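Local coordinates for protein polycyclic ketone monooxygenase (Myceliophthora thermophila, PDB 5MQ6) that uses FAD and NADPH to insert a single oxygen atom beside the carbonyl of ketones, especially bulky polycyclic ones, giving esters or lactones, at residues Arg193-Glu198 with Arg217-Ala222; Met359-Ala364 with Pro421-Arg426; Glu383-Leu388 with Trp589-Thr594. One frame throughout, in Å; residues are numbered along the deposited sequence.

Contact 1: residues Arg193-Glu198 with Arg217-Ala222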
loop_
_atom_site.group_PDB
_atom_site.type_symbol
_atom_site.label_atom_id
_atom_site.label_comp_id
_atom_site.label_asym_id
_atom_site.label_seq_id
_atom_site.Cartn_x
_atom_site.Cartn_y
_atom_site.Cartn_z
ATOM N N ARG A 193 10.862 30.314 -9.074
ATOM C CA ARG A 193 10.004 29.848 -8.000
ATOM C C ARG A 193 8.939 28.850 -8.499
ATOM O O ARG A 193 7.757 29.061 -8.313
ATOM C CB ARG A 193 9.268 31.032 -7.390
ATOM C CG ARG A 193 10.217 32.155 -7.042
ATOM C CD ARG A 193 10.608 32.032 -5.630
ATOM N NE ARG A 193 10.799 33.273 -4.919
ATOM C CZ ARG A 193 9.881 34.214 -4.765
ATOM N NH1 ARG A 193 8.714 34.168 -5.381
ATOM N NH2 ARG A 193 10.161 35.273 -4.032
ATOM N N LEU A 194 9.393 27.839 -9.224
ATOM C CA LEU A 194 8.521 26.806 -9.743
ATOM C C LEU A 194 9.252 25.499 -9.609
ATOM O O LEU A 194 10.485 25.467 -9.628
ATOM C CB LEU A 194 8.212 27.046 -11.209
ATOM C CG LEU A 194 7.234 28.166 -11.555
ATOM C CD1 LEU A 194 7.274 28.547 -13.044
ATOM C CD2 LEU A 194 5.795 27.870 -11.175
ATOM N N TRP A 195 8.479 24.431 -9.430
ATOM C CA TRP A 195 8.974 23.088 -9.571
ATOM C C TRP A 195 8.991 22.716 -11.085
ATOM O O TRP A 195 8.064 23.082 -11.802
ATOM C CB TRP A 195 8.024 22.116 -8.844
ATOM C CG TRP A 195 8.154 22.215 -7.397
ATOM C CD1 TRP A 195 7.316 22.909 -6.539
ATOM C CD2 TRP A 195 9.171 21.659 -6.614
ATOM N NE1 TRP A 195 7.776 22.802 -5.228
ATOM C CE2 TRP A 195 8.893 22.010 -5.235
ATOM C CE3 TRP A 195 10.264 20.827 -6.898
ATOM C CZ2 TRP A 195 9.713 21.603 -4.165
ATOM C CZ3 TRP A 195 11.089 20.415 -5.807
ATOM C CH2 TRP A 195 10.792 20.805 -4.481
ATOM N N SER A 196 10.046 22.020 -11.532
ATOM C CA SER A 196 10.119 21.391 -12.832
ATOM C C SER A 196 10.155 19.866 -12.650
ATOM O O SER A 196 10.967 19.345 -11.880
ATOM C CB SER A 196 11.416 21.768 -13.483
ATOM O OG SER A 196 11.392 23.123 -13.885
ATOM N N LEU A 197 9.300 19.185 -13.385
ATOM C CA LEU A 197 9.314 17.761 -13.435
ATOM C C LEU A 197 9.871 17.283 -14.771
ATOM O O LEU A 197 9.437 17.788 -15.799
ATOM C CB LEU A 197 7.906 17.246 -13.272
ATOM C CG LEU A 197 7.280 17.250 -11.859
ATOM C CD1 LEU A 197 6.982 18.652 -11.383
ATOM C CD2 LEU A 197 6.042 16.363 -11.844
ATOM N N GLU A 198 10.776 16.304 -14.720
ATOM C CA GLU A 198 11.201 15.571 -15.891
ATOM C C GLU A 198 10.434 14.311 -15.991
ATOM O O GLU A 198 10.545 13.467 -15.100
ATOM C CB GLU A 198 12.631 15.126 -15.804
ATOM C CG GLU A 198 13.589 16.233 -15.838
ATOM C CD GLU A 198 15.019 15.773 -15.574
ATOM O OE1 GLU A 198 15.317 14.503 -15.469
ATOM O OE2 GLU A 198 15.845 16.722 -15.488
ATOM N N ARG A 217 3.447 25.338 -9.618
ATOM C CA ARG A 217 3.700 26.101 -8.357
ATOM C C ARG A 217 3.796 25.149 -7.181
ATOM O O ARG A 217 4.585 25.336 -6.322
ATOM C CB ARG A 217 2.518 27.082 -8.113
ATOM C CG ARG A 217 2.441 28.140 -9.216
ATOM C CD ARG A 217 1.263 29.031 -8.854
ATOM N NE ARG A 217 1.072 30.089 -9.758
ATOM C CZ ARG A 217 0.091 30.964 -9.722
ATOM N NH1 ARG A 217 -0.785 30.964 -8.740
ATOM N NH2 ARG A 217 0.070 31.904 -10.653
ATOM N N TYR A 218 2.958 24.120 -7.172
ATOM C CA TYR A 218 2.912 23.117 -6.161
ATOM C C TYR A 218 3.010 21.715 -6.753
ATOM O O TYR A 218 2.369 21.439 -7.844
ATOM C CB TYR A 218 1.548 23.205 -5.508
ATOM C CG TYR A 218 1.272 24.345 -4.583
ATOM C CD1 TYR A 218 1.628 24.302 -3.221
ATOM C CD2 TYR A 218 0.568 25.476 -5.024
ATOM C CE1 TYR A 218 1.274 25.315 -2.330
ATOM C CE2 TYR A 218 0.248 26.481 -4.139
ATOM C CZ TYR A 218 0.573 26.403 -2.826
ATOM O OH TYR A 218 0.200 27.496 -2.047
ATOM N N VAL A 219 3.704 20.839 -6.034
ATOM C CA VAL A 219 3.702 19.421 -6.400
ATOM C C VAL A 219 3.151 18.627 -5.238
ATOM O O VAL A 219 3.614 18.725 -4.171
ATOM C CB VAL A 219 5.095 18.905 -6.776
ATOM C CG1 VAL A 219 5.139 17.362 -6.958
ATOM C CG2 VAL A 219 5.619 19.626 -8.006
ATOM N N LEU A 220 2.132 17.837 -5.490
ATOM C CA LEU A 220 1.485 16.986 -4.485
ATOM C C LEU A 220 1.759 15.491 -4.856
ATOM O O LEU A 220 1.275 15.004 -5.881
ATOM C CB LEU A 220 0.015 17.274 -4.588
ATOM C CG LEU A 220 -0.565 18.560 -4.036
ATOM C CD1 LEU A 220 0.304 19.601 -3.519
ATOM C CD2 LEU A 220 -1.908 18.926 -4.536
ATOM N N LEU A 221 2.476 14.765 -4.029
ATOM C CA LEU A 221 2.747 13.359 -4.344
ATOM C C LEU A 221 1.669 12.464 -3.738
ATOM O O LEU A 221 1.439 12.483 -2.533
ATOM C CB LEU A 221 4.086 12.940 -3.822
ATOM C CG LEU A 221 5.262 13.766 -4.262
ATOM C CD1 LEU A 221 6.461 13.160 -3.581
ATOM C CD2 LEU A 221 5.538 13.953 -5.738
ATOM N N ALA A 222 0.999 11.683 -4.579
ATOM C CA ALA A 222 0.137 10.573 -4.119
ATOM C C ALA A 222 0.624 9.316 -4.885
ATOM O O ALA A 222 -0.082 8.645 -5.636
ATOM C CB ALA A 222 -1.321 10.909 -4.417
#
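V219 is where this contact packs most closely: its CG2 branch meets both W195 and L197. That methyl sits 3.6 Å from W195 CB, with the indole CG almost as near, and 3.8 Å from L197 CD1. The W195 side chain lies roughly perpendicular to that of V219, whereas L197 and V219 point past one another in opposite senses. V219 CG1 stands anti to the backbone N (chi1 171°), which leaves CG2 as the branch that meets both neighbours. The indole also turns its edge to the backbone, CD1 lying 3.7 Å from R217 O near the ring plane. Its NE1 is bonded to P525 O, and R217 O accepts a bond from N526 ND2, so both polar groups here have partners.

The other end is looser. L194 CD2 lies 3.8 Å from R217 N and 3.9 Å from R217 CG; the partly exposed arginine then continues extended, and its NH1 makes a long, weak ion pair with D566.

The two strands are not bonded neighbours: their axes pass 7.4 Å apart at 53°. Strand 194-201 pairs with 210-216, the chain turns a corner at R217, and 218-221 joins 78-84 in parallel, as in the FAD domains of the glutathione reductase type, where a beta meander leads into a further parallel strand of the dinucleotide-binding sheet. Chemically, the join between these two segments is side-chain packing of aliphatic and indole surface, with the indole N-H and R217 O paired to neighbouring chain, beside the strand that leads to A222 in the FAD pocket.

Contact 2: residues Met359-Ala364 with Pro421-Arg426. With NDP (NADPH dihydro-nicotinamide-adenine-dinucleotide phosphate), chain C.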
loop_
_atom_site.group_PDB
_atom_site.type_symbol
_atom_site.label_atom_id
_atom_site.label_comp_id
_atom_site.label_asym_id
_atom_site.label_seq_id
_atom_site.Cartn_x
_atom_site.Cartn_y
_atom_site.Cartn_z
ATOM N N MET A 359 -9.142 -8.563 15.858
ATOM C CA MET A 359 -7.680 -8.609 15.923
ATOM C C MET A 359 -7.122 -7.326 16.601
ATOM O O MET A 359 -6.392 -6.522 15.977
ATOM C CB MET A 359 -7.145 -8.834 14.513
ATOM C CG MET A 359 -7.786 -8.016 13.439
ATOM S SD MET A 359 -6.932 -8.360 11.851
ATOM C CE MET A 359 -7.383 -10.047 11.556
ATOM N N PRO A 360 -7.463 -7.129 17.887
ATOM C CA PRO A 360 -7.043 -5.943 18.625
ATOM C C PRO A 360 -5.526 -5.832 18.833
ATOM O O PRO A 360 -5.031 -4.744 19.018
ATOM C CB PRO A 360 -7.795 -6.109 19.976
ATOM C CG PRO A 360 -7.825 -7.621 20.148
ATOM C CD PRO A 360 -8.179 -8.089 18.750
ATOM N N ALA A 361 -4.786 -6.928 18.677
ATOM C CA ALA A 361 -3.317 -6.844 18.685
ATOM C C ALA A 361 -2.753 -6.295 17.411
ATOM O O ALA A 361 -1.522 -6.036 17.347
ATOM C CB ALA A 361 -2.653 -8.200 18.954
ATOM N N PHE A 362 -3.598 -6.110 16.380
ATOM C CA PHE A 362 -3.066 -5.293 15.226
ATOM C C PHE A 362 -2.541 -3.900 15.621
ATOM O O PHE A 362 -1.659 -3.312 14.949
ATOM C CB PHE A 362 -4.056 -5.210 14.068
ATOM C CG PHE A 362 -3.420 -4.977 12.723
ATOM C CD1 PHE A 362 -2.684 -5.988 12.097
ATOM C CD2 PHE A 362 -3.600 -3.750 12.048
ATOM C CE1 PHE A 362 -2.087 -5.767 10.831
ATOM C CE2 PHE A 362 -2.999 -3.522 10.829
ATOM C CZ PHE A 362 -2.262 -4.542 10.202
ATOM N N SER A 363 -3.041 -3.394 16.714
ATOM C CA SER A 363 -2.594 -2.119 17.290
ATOM C C SER A 363 -1.075 -2.109 17.597
ATOM O O SER A 363 -0.438 -1.035 17.695
ATOM C CB SER A 363 -3.374 -1.934 18.609
ATOM O OG SER A 363 -3.033 -3.001 19.513
ATOM N N ALA A 364 -0.482 -3.294 17.713
ATOM C CA ALA A 364 0.961 -3.410 17.871
ATOM C C ALA A 364 1.666 -2.621 16.796
ATOM O O ALA A 364 2.706 -2.101 17.006
ATOM C CB ALA A 364 1.417 -4.900 17.792
ATOM N N PRO A 421 2.937 -13.397 15.380
ATOM C CA PRO A 421 1.858 -12.497 15.797
ATOM C C PRO A 421 1.093 -11.878 14.604
ATOM O O PRO A 421 1.673 -11.623 13.557
ATOM C CB PRO A 421 2.592 -11.402 16.533
ATOM C CG PRO A 421 3.911 -11.969 16.907
ATOM C CD PRO A 421 4.248 -12.984 15.877
ATOM N N THR A 422 -0.196 -11.676 14.781
ATOM C CA THR A 422 -1.076 -11.129 13.772
ATOM C C THR A 422 -0.482 -9.839 13.146
ATOM O O THR A 422 -0.592 -9.623 11.955
ATOM C CB THR A 422 -2.472 -10.784 14.370
ATOM O OG1 THR A 422 -3.047 -11.920 15.091
ATOM C CG2 THR A 422 -3.426 -10.383 13.272
ATOM N N TRP A 423 0.103 -8.977 13.973
ATOM C CA TRP A 423 0.676 -7.755 13.464
ATOM C C TRP A 423 1.916 -7.846 12.498
ATOM O O TRP A 423 2.265 -6.826 11.945
ATOM C CB TRP A 423 0.959 -6.819 14.623
ATOM C CG TRP A 423 2.105 -7.226 15.516
ATOM C CD1 TRP A 423 3.433 -7.094 15.249
ATOM C CD2 TRP A 423 2.014 -7.839 16.812
ATOM N NE1 TRP A 423 4.163 -7.533 16.306
ATOM C CE2 TRP A 423 3.330 -7.997 17.282
ATOM C CE3 TRP A 423 0.943 -8.209 17.641
ATOM C CZ2 TRP A 423 3.630 -8.549 18.529
ATOM C CZ3 TRP A 423 1.230 -8.778 18.903
ATOM C CH2 TRP A 423 2.577 -8.919 19.340
ATOM N N CYS A 424 2.562 -9.004 12.311
ATOM C CA CYS A 424 3.792 -9.103 11.524
ATOM C C CYS A 424 3.607 -9.156 10.004
ATOM O O CYS A 424 4.570 -8.982 9.278
ATOM C CB CYS A 424 4.594 -10.355 11.922
ATOM S SG CYS A 424 5.272 -10.305 13.583
ATOM N N LYS A 425 2.397 -9.446 9.535
ATOM C CA LYS A 425 2.050 -9.468 8.139
ATOM C C LYS A 425 0.670 -8.940 7.998
ATOM O O LYS A 425 -0.120 -8.944 8.962
ATOM C CB LYS A 425 1.976 -10.893 7.564
ATOM C CG LYS A 425 3.192 -11.752 7.741
ATOM C CD LYS A 425 4.388 -11.330 6.885
ATOM C CE LYS A 425 5.303 -12.509 6.506
ATOM N NZ LYS A 425 6.206 -12.136 5.376
ATOM N N ARG A 426 0.321 -8.598 6.771
ATOM C CA ARG A 426 -1.059 -8.161 6.526
ATOM C C ARG A 426 -2.017 -9.364 6.728
ATOM O O ARG A 426 -1.765 -10.473 6.269
ATOM C CB ARG A 426 -1.317 -7.437 5.190
ATOM C CG ARG A 426 -2.550 -6.513 5.364
ATOM C CD ARG A 426 -2.801 -5.625 4.201
ATOM N NE ARG A 426 -4.161 -5.121 4.026
ATOM C CZ ARG A 426 -4.570 -3.881 4.374
ATOM N NH1 ARG A 426 -3.792 -3.024 5.045
ATOM N NH2 ARG A 426 -5.788 -3.469 4.093
HETATM P PA NDP C . 3.281 -10.051 -0.658
HETATM O O1A NDP C . 4.656 -9.296 -0.664
HETATM O O2A NDP C . 2.273 -9.910 0.455
HETATM O O5B NDP C . 3.610 -11.596 -0.952
HETATM C C5B NDP C . 4.693 -12.020 -1.755
HETATM C C4B NDP C . 4.766 -13.511 -1.495
HETATM O O4B NDP C . 5.869 -14.088 -2.242
HETATM C C3B NDP C . 4.982 -13.810 -0.008
HETATM O O3B NDP C . 4.044 -14.820 0.409
HETATM C C2B NDP C . 6.435 -14.235 -0.016
HETATM O O2B NDP C . 6.818 -15.086 1.103
HETATM C C1B NDP C . 6.570 -14.912 -1.362
HETATM N N9A NDP C . 7.979 -15.037 -1.742
HETATM C C8A NDP C . 8.938 -14.057 -1.799
HETATM N N7A NDP C . 10.131 -14.569 -2.157
HETATM C C5A NDP C . 9.890 -15.895 -2.313
HETATM C C6A NDP C . 10.724 -17.040 -2.654
HETATM N N6A NDP C . 12.010 -16.820 -2.894
HETATM N N1A NDP C . 10.134 -18.253 -2.714
HETATM C C2A NDP C . 8.805 -18.471 -2.454
HETATM N N3A NDP C . 7.960 -17.484 -2.113
HETATM C C4A NDP C . 8.480 -16.210 -2.036
HETATM O O3 NDP C . 2.454 -9.677 -1.969
HETATM P PN NDP C . 0.848 -9.762 -2.308
HETATM O O1N NDP C . 0.740 -9.290 -3.793
HETATM O O2N NDP C . 0.281 -11.127 -1.988
HETATM O O5D NDP C . 0.151 -8.683 -1.325
HETATM C C5D NDP C . 0.695 -7.319 -1.304
HETATM C C4D NDP C . -0.256 -6.354 -0.621
HETATM O O4D NDP C . -1.432 -6.135 -1.432
HETATM C C3D NDP C . -0.864 -7.010 0.622
HETATM O O3D NDP C . 0.052 -7.267 1.753
HETATM C C2D NDP C . -2.147 -6.177 0.824
HETATM O O2D NDP C . -1.845 -4.874 1.421
HETATM C C1D NDP C . -2.667 -6.127 -0.612
HETATM P P2B NDP C . 7.386 -14.397 2.457
HETATM O O1X NDP C . 8.403 -13.358 1.965
HETATM O O2X NDP C . 8.129 -15.454 3.247
HETATM O O3X NDP C . 6.167 -13.914 3.256
#
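The A364 methyl sits over one face of the W423 indole, offset toward the rim, in a CH-pi contact. The model brings this methyl closer to the ring than carbons can sit, so the exact spacing is doubtful. P421 CB covers the opposite face, 3.4 Å above the plane and over its centre, so the ring is sandwiched between a methyl of one segment and a proline of its own. A361 comes in at the edge instead, its CB in the ring plane and 3.8 Å from W423 CE3. A chi1 of 71° sets W423 CG between the backbone N and the carbonyl carbon, and the ring beyond it lies against 361-364, with NE1 tied to S592 O.

The F362 ring meets the other segment largely by its edge. Its CG is anti to the backbone N (chi1 -154°), and F362 CD1 lies 4.0 Å from W423 CA. Near the ring's plane, at the edge, are the carbonyl oxygens of T422 and K425, with F362 CE1 4.2 Å from K425 O. M359 CB rests loosely on T422 CG2, while T422 OG1 bonds to D392.

Past this packed turn the segment enters the cofactor site. K425 bends at chi2, and its NZ lies 2.8 Å from O3X of the NADPH 2'-phosphate, with P598 O as a second acceptor. R426 is extended from CG to NE, and its CD lies close to O2D of the nicotinamide ribose. C424 is disulfide-bonded to C596. The chemistry thus divides: packing of W423 between A364 and P421 would probably limit movement of the turn, whereas beyond it the lysine ammonium bonds the very phosphate that distinguishes NADPH from NADH, and R426 touches the ribose through CD while its NE forms a salt bridge with D133.

Contact 3: residues Glu383-Leu388 with Trp589-Thr594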
loop_
_atom_site.group_PDB
_atom_site.type_symbol
_atom_site.label_atom_id
_atom_site.label_comp_id
_atom_site.label_asym_id
_atom_site.label_seq_id
_atom_site.Cartn_x
_atom_site.Cartn_y
_atom_site.Cartn_z
ATOM N N GLU A 383 7.261 -5.277 29.164
ATOM C CA GLU A 383 5.930 -5.274 29.653
ATOM C C GLU A 383 4.948 -4.987 28.486
ATOM O O GLU A 383 3.894 -5.552 28.423
ATOM C CB GLU A 383 5.874 -4.193 30.691
ATOM C CG GLU A 383 4.661 -4.155 31.551
ATOM C CD GLU A 383 4.600 -2.881 32.430
ATOM O OE1 GLU A 383 3.546 -2.660 33.062
ATOM O OE2 GLU A 383 5.568 -2.082 32.504
ATOM N N HIS A 384 5.321 -4.063 27.606
ATOM C CA HIS A 384 4.535 -3.689 26.408
ATOM C C HIS A 384 4.454 -4.900 25.499
ATOM O O HIS A 384 3.368 -5.245 25.044
ATOM C CB HIS A 384 5.247 -2.511 25.678
ATOM C CG HIS A 384 4.677 -2.146 24.313
ATOM N ND1 HIS A 384 3.410 -1.646 24.147
ATOM C CD2 HIS A 384 5.247 -2.122 23.085
ATOM C CE1 HIS A 384 3.201 -1.381 22.865
ATOM N NE2 HIS A 384 4.314 -1.630 22.198
ATOM N N LEU A 385 5.578 -5.548 25.238
ATOM C CA LEU A 385 5.520 -6.707 24.427
ATOM C C LEU A 385 4.708 -7.851 25.072
ATOM O O LEU A 385 3.966 -8.548 24.370
ATOM C CB LEU A 385 6.885 -7.224 24.059
ATOM C CG LEU A 385 7.816 -6.352 23.240
ATOM C CD1 LEU A 385 9.060 -7.168 22.989
ATOM C CD2 LEU A 385 7.250 -5.927 21.915
ATOM N N GLY A 386 4.852 -8.046 26.373
ATOM C CA GLY A 386 4.095 -9.067 27.027
ATOM C C GLY A 386 2.634 -8.833 26.872
ATOM O O GLY A 386 1.907 -9.765 26.512
ATOM N N ARG A 387 2.216 -7.577 27.077
ATOM C CA ARG A 387 0.813 -7.181 26.936
ATOM C C ARG A 387 0.256 -7.507 25.514
ATOM O O ARG A 387 -0.819 -8.137 25.344
ATOM C CB ARG A 387 0.557 -5.703 27.322
ATOM C CG ARG A 387 -0.951 -5.344 27.365
ATOM C CD ARG A 387 -1.229 -3.851 27.550
ATOM N NE ARG A 387 -0.775 -3.028 26.413
ATOM C CZ ARG A 387 -1.318 -3.031 25.198
ATOM N NH1 ARG A 387 -2.352 -3.825 24.921
ATOM N NH2 ARG A 387 -0.833 -2.243 24.230
ATOM N N LEU A 388 0.994 -7.105 24.497
ATOM C CA LEU A 388 0.575 -7.306 23.107
ATOM C C LEU A 388 0.537 -8.781 22.740
ATOM O O LEU A 388 -0.409 -9.215 22.113
ATOM C CB LEU A 388 1.484 -6.582 22.137
ATOM C CG LEU A 388 1.377 -5.066 22.208
ATOM C CD1 LEU A 388 2.492 -4.527 21.376
ATOM C CD2 LEU A 388 0.042 -4.582 21.660
ATOM N N TRP A 589 6.849 2.107 21.263
ATOM C CA TRP A 589 5.695 1.338 20.782
ATOM C C TRP A 589 6.127 0.282 19.759
ATOM O O TRP A 589 5.683 -0.859 19.809
ATOM C CB TRP A 589 4.594 2.239 20.198
ATOM C CG TRP A 589 3.354 1.489 20.030
ATOM C CD1 TRP A 589 3.009 0.718 18.969
ATOM C CD2 TRP A 589 2.290 1.387 20.962
ATOM N NE1 TRP A 589 1.766 0.135 19.185
ATOM C CE2 TRP A 589 1.317 0.516 20.400
ATOM C CE3 TRP A 589 2.059 1.941 22.235
ATOM C CZ2 TRP A 589 0.129 0.171 21.070
ATOM C CZ3 TRP A 589 0.897 1.620 22.897
ATOM C CH2 TRP A 589 -0.056 0.711 22.320
ATOM N N PHE A 590 7.039 0.654 18.874
ATOM C CA PHE A 590 7.366 -0.198 17.731
ATOM C C PHE A 590 8.450 -1.250 17.939
ATOM O O PHE A 590 8.789 -2.016 17.024
ATOM C CB PHE A 590 7.498 0.644 16.480
ATOM C CG PHE A 590 6.274 1.527 16.237
ATOM C CD1 PHE A 590 5.146 1.017 15.605
ATOM C CD2 PHE A 590 6.231 2.822 16.691
ATOM C CE1 PHE A 590 3.982 1.785 15.453
ATOM C CE2 PHE A 590 5.091 3.633 16.487
ATOM C CZ PHE A 590 3.952 3.112 15.839
ATOM N N ALA A 591 8.901 -1.378 19.187
ATOM C CA ALA A 591 9.596 -2.622 19.608
ATOM C C ALA A 591 8.765 -3.864 19.349
ATOM O O ALA A 591 9.316 -4.962 19.190
ATOM C CB ALA A 591 9.916 -2.558 21.080
ATOM N N SER A 592 7.436 -3.678 19.306
ATOM C CA SER A 592 6.541 -4.710 18.817
ATOM C C SER A 592 7.014 -5.424 17.561
ATOM O O SER A 592 6.700 -6.557 17.348
ATOM C CB SER A 592 5.164 -4.138 18.553
ATOM O OG SER A 592 5.194 -3.262 17.433
ATOM N N VAL A 593 7.789 -4.771 16.727
ATOM C CA VAL A 593 8.162 -5.325 15.459
ATOM C C VAL A 593 9.437 -6.207 15.552
ATOM O O VAL A 593 9.705 -6.984 14.672
ATOM C CB VAL A 593 8.195 -4.144 14.484
ATOM C CG1 VAL A 593 9.369 -4.127 13.557
ATOM C CG2 VAL A 593 6.853 -4.092 13.761
ATOM N N THR A 594 10.164 -6.130 16.654
ATOM C CA THR A 594 11.370 -6.923 16.864
ATOM C C THR A 594 11.255 -8.365 16.627
ATOM O O THR A 594 12.116 -8.935 15.989
ATOM C CB THR A 594 11.756 -6.839 18.324
ATOM O OG1 THR A 594 11.907 -5.457 18.620
ATOM C CG2 THR A 594 13.055 -7.576 18.595
#
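L385 and S592 bring the backbones nearest, with CA atoms 6.0 Å apart, where helix 378-406 passes the short 3-10 turn 591-593. H384 and W589 carry the contact. The imidazole NE2 donates to W589 O at 2.9 Å (N-H...O 146°), landing on a lone pair in the carbonyl plane although the oxygen is tilted slightly from the imidazole plane. The same ring points its CE1 edge at the indole, 3.4 Å above the centre of the face, in a T-shaped pair with planes at 60°. H384 CG, anti to the backbone N (chi1 171°), carries the imidazole toward W589; L388 CD1 lies over one face of it, toward the rim. R387 NH2 reaches the far rim of the indole, 3.6 Å from W589 CH2. Beside them L385 CD2 presses tightly on S592 CA at 3.4 Å. W589 NE1 is held by S363 O. An alanine at W589 would probably leave the imidazole edge without its aromatic face and S363 O without this donor, opening a gap beside R387, though the backbone carbonyl could still accept from H384. This is an edge-to-face aromatic pair reinforced by a side-chain-to-backbone hydrogen bond, joining a long helix to a loop away from the annotated sites.

Contacts 2 and 3 form one continuous region, their centres 11 Å apart. The main link is S592 OG, 2.8 Å from A364 O in a probable hydrogen bond, with the indole N-H of W589 on S363 as a second; S363 and A364 thus take bonds from contact 3 while A364 packs against W423. Contact 2 is the one that reaches NADPH; contact 3 lies farther from the chain's centre (about 23 Å against 16 Å) and away from the annotated sites. Contact 1 stands apart, its centre 37 Å from that of contact 2 and 40 Å from that of contact 3, within the FAD-binding part of the fold; there the L197 side chain is about 8 Å from the flavin cofactor, and A222 touches it.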